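Local coordinates for Two-component response regulator, LuxR family (Aurantimonas sp., PDB 3CZ5), which probably acts as a phosphorylation-controlled, DNA-binding transcription regulator, of which this chain holds the receiver domain, at residues Ile8-Asp13 and Val34-Asp39. Residues are numbered along the deposited sequence; the frame is centred on the assembly and turned at random.
Sequences IMLVDD and VAEAAD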
ATOM      1  N   ILE A   8       2.195  -3.867  10.839  1.00 27.48           N
ATOM      2  CA  ILE A   8       1.514  -3.509   9.572  1.00 24.84           C
ATOM      3  C   ILE A   8      -0.046  -3.550   9.638  1.00 23.88           C
ATOM      4  O   ILE A   8      -0.628  -4.404  10.315  1.00 23.38           O
ATOM      5  CB  ILE A   8       1.996  -4.461   8.376  1.00 24.83           C
ATOM      6  CG1 ILE A   8       3.496  -4.262   8.016  1.00 11.65           C
ATOM      7  CG2 ILE A   8       1.148  -4.287   7.118  1.00  8.51           C
ATOM      8  CD1 ILE A   8       4.390  -5.488   8.240  1.00 23.93           C
ATOM      9  N   MET A   9      -0.719  -2.640   8.915  1.00 22.05           N
ATOM     10  CA  MET A   9      -2.155  -2.667   8.754  1.00 19.64           C
ATOM     11  C   MET A   9      -2.526  -3.038   7.298  1.00 22.64           C
ATOM     12  O   MET A   9      -1.875  -2.526   6.355  1.00 25.29           O
ATOM     13  CB  MET A   9      -2.672  -1.288   9.030  1.00 16.33           C
ATOM     14  CG  MET A   9      -4.230  -1.116   8.834  1.00 15.40           C
ATOM     15  SD  MET A   9      -4.771   0.477   9.587  1.00 12.25           S
ATOM     16  CE  MET A   9      -6.386  -0.060   9.918  1.00 16.91           C
ATOM     17  N   LEU A  10      -3.515  -3.922   7.113  1.00 20.52           N
ATOM     18  CA  LEU A  10      -3.994  -4.299   5.812  1.00 21.01           C
ATOM     19  C   LEU A  10      -5.394  -3.813   5.628  1.00 21.89           C
ATOM     20  O   LEU A  10      -6.277  -4.081   6.452  1.00 21.39           O
ATOM     21  CB  LEU A  10      -4.109  -5.816   5.640  1.00 21.89           C
ATOM     22  CG  LEU A  10      -3.037  -6.557   4.879  1.00 34.45           C
ATOM     23  CD1 LEU A  10      -1.842  -6.111   5.650  1.00 22.07           C
ATOM     24  CD2 LEU A  10      -3.262  -7.992   5.055  1.00 19.85           C
ATOM     25  N   VAL A  11      -5.639  -3.181   4.493  1.00 22.28           N
ATOM     26  CA  VAL A  11      -6.949  -2.657   4.240  1.00 21.82           C
ATOM     27  C   VAL A  11      -7.250  -3.235   2.901  1.00 21.74           C
ATOM     28  O   VAL A  11      -6.602  -2.883   1.962  1.00 22.59           O
ATOM     29  CB  VAL A  11      -6.831  -1.138   4.116  1.00 22.62           C
ATOM     30  CG1 VAL A  11      -8.130  -0.482   3.724  1.00  2.03           C
ATOM     31  CG2 VAL A  11      -6.281  -0.549   5.414  1.00  3.85           C
ATOM     32  N   ASP A  12      -8.191  -4.154   2.856  1.00 21.66           N
ATOM     33  CA  ASP A  12      -8.657  -4.852   1.684  1.00 22.85           C
ATOM     34  C   ASP A  12     -10.100  -5.278   2.024  1.00 22.79           C
ATOM     35  O   ASP A  12     -10.388  -5.666   3.142  1.00 24.56           O
ATOM     36  CB  ASP A  12      -7.829  -6.091   1.574  1.00 25.66           C
ATOM     37  CG  ASP A  12      -7.897  -6.703   0.243  1.00 43.03           C
ATOM     38  OD1 ASP A  12      -8.760  -6.293  -0.537  1.00 28.58           O
ATOM     39  OD2 ASP A  12      -7.051  -7.571  -0.053  1.00 29.32           O
ATOM     40  N   ASP A  13     -11.027  -5.183   1.103  1.00 22.27           N
ATOM     41  CA  ASP A  13     -12.396  -5.675   1.339  1.00 22.99           C
ATOM     42  C   ASP A  13     -12.529  -7.131   0.904  1.00 22.36           C
ATOM     43  O   ASP A  13     -13.599  -7.625   0.818  1.00 20.76           O
ATOM     44  CB  ASP A  13     -13.382  -4.837   0.507  1.00 24.30           C
ATOM     45  CG  ASP A  13     -12.875  -4.587  -0.938  1.00 50.75           C
ATOM     46  OD1 ASP A  13     -11.698  -4.173  -1.173  1.00 23.35           O
ATOM     47  OD2 ASP A  13     -13.677  -4.843  -1.862  1.00 26.54           O
ATOM     48  N   VAL A  34      -0.968  -6.285  12.092  1.00 21.32           N
ATOM     49  CA  VAL A  34      -1.463  -5.968  13.397  1.00 20.42           C
ATOM     50  C   VAL A  34      -2.956  -5.491  13.459  1.00 22.37           C
ATOM     51  O   VAL A  34      -3.608  -5.601  14.498  1.00 23.39           O
ATOM     52  CB  VAL A  34      -0.554  -4.931  13.914  1.00 18.91           C
ATOM     53  CG1 VAL A  34      -1.131  -3.591  13.541  1.00 11.43           C
ATOM     54  CG2 VAL A  34      -0.360  -5.080  15.323  1.00  8.52           C
ATOM     55  N   ALA A  35      -3.496  -4.969  12.358  1.00 22.49           N
ATOM     56  CA  ALA A  35      -4.911  -4.584  12.267  1.00 21.29           C
ATOM     57  C   ALA A  35      -5.297  -4.942  10.837  1.00 21.43           C
ATOM     58  O   ALA A  35      -4.475  -4.700   9.943  1.00 21.18           O
ATOM     59  CB  ALA A  35      -5.055  -3.129  12.440  1.00 20.14           C
ATOM     60  N   GLU A  36      -6.495  -5.527  10.635  1.00 20.27           N
ATOM     61  CA  GLU A  36      -7.068  -5.696   9.311  1.00 19.80           C
ATOM     62  C   GLU A  36      -8.354  -4.842   9.072  1.00 21.36           C
ATOM     63  O   GLU A  36      -9.336  -4.897   9.850  1.00 22.44           O
ATOM     64  CB  GLU A  36      -7.355  -7.149   9.086  1.00 18.63           C
ATOM     65  CG  GLU A  36      -6.161  -7.926   8.869  1.00 47.29           C
ATOM     66  CD  GLU A  36      -6.541  -9.310   8.493  1.00 21.37           C
ATOM     67  OE1 GLU A  36      -7.744  -9.612   8.693  1.00 47.91           O
ATOM     68  OE2 GLU A  36      -5.670 -10.084   8.024  1.00 47.52           O
ATOM     69  N   ALA A  37      -8.365  -4.048   8.008  1.00 21.51           N
ATOM     70  CA  ALA A  37      -9.530  -3.161   7.729  1.00 21.16           C
ATOM     71  C   ALA A  37     -10.203  -3.502   6.412  1.00 20.40           C
ATOM     72  O   ALA A  37      -9.598  -4.066   5.519  1.00 19.86           O
ATOM     73  CB  ALA A  37      -9.125  -1.686   7.750  1.00 21.13           C
ATOM     74  N   ALA A  38     -11.472  -3.168   6.278  1.00 20.92           N
ATOM     75  CA  ALA A  38     -12.198  -3.591   5.074  1.00 19.72           C
ATOM     76  C   ALA A  38     -12.650  -2.453   4.230  1.00 19.13           C
ATOM     77  O   ALA A  38     -13.263  -2.732   3.223  1.00 20.96           O
ATOM     78  CB  ALA A  38     -13.409  -4.351   5.479  1.00 20.04           C
ATOM     79  N   ASP A  39     -12.493  -1.202   4.690  1.00 17.71           N
ATOM     80  CA  ASP A  39     -12.753   0.002   3.894  1.00 17.64           C
ATOM     81  C   ASP A  39     -12.018   1.170   4.482  1.00 18.20           C
ATOM     82  O   ASP A  39     -11.352   1.047   5.502  1.00 17.22           O
ATOM     83  CB  ASP A  39     -14.208   0.357   3.973  1.00 17.92           C
ATOM     84  CG  ASP A  39     -14.690   0.432   5.422  1.00 26.22           C
ATOM     85  OD1 ASP A  39     -14.099   1.174   6.252  1.00 18.16           O
ATOM     86  OD2 ASP A  39     -15.692  -0.237   5.720  1.00 19.26           O
TER
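A37 O takes a hydrogen bond from D12 N at 3.0 Å. The donor sits 26° out of the carbonyl plane. The CA-H of V11 also approaches this oxygen, with V11 CA 3.3 Å from A37 O. The amide of A37 points to L10 O and makes an almost straight bond. Further back, L10 N bonds to A35 O, and V34 N bonds to I8 O. Bonds thus run alternately to and from strand 8-11, as in a parallel ladder, with the strand axes 11° apart. This is the beta-alpha-beta unit that opens the CheY-like receiver fold. Strand 31-37 is the edge of the sheet in this chain, and helix 15-25 makes the crossover.

M9, V11, A35 and A37 share one face of the sheet. M9 has CG anti to its backbone N (chi1 177°), and its extended chain carries CE toward the CB atoms of A35 and A37 on the neighbouring strand. There M9 CE lies 3.9 Å from A37 CB and slightly farther from A35 CB. V11 touches A37 with CG2, the methyl anti to its carbonyl carbon; V11 CG2 lies 3.9 Å from A37 CB. Helix 40-48 covers this face through L46, and D39 N-caps it, with D39 OD1 bonded to E42 N. L10 and E36 lie on the opposite face, where E36 OE1 forms a salt bridge with R18 of helix 15-25.

Past the ladder, D13 CB rests 3.4 Å from A38 O. D12 and D13 bring their carboxylates close to D58, the predicted phosphorylation site, unmodified here.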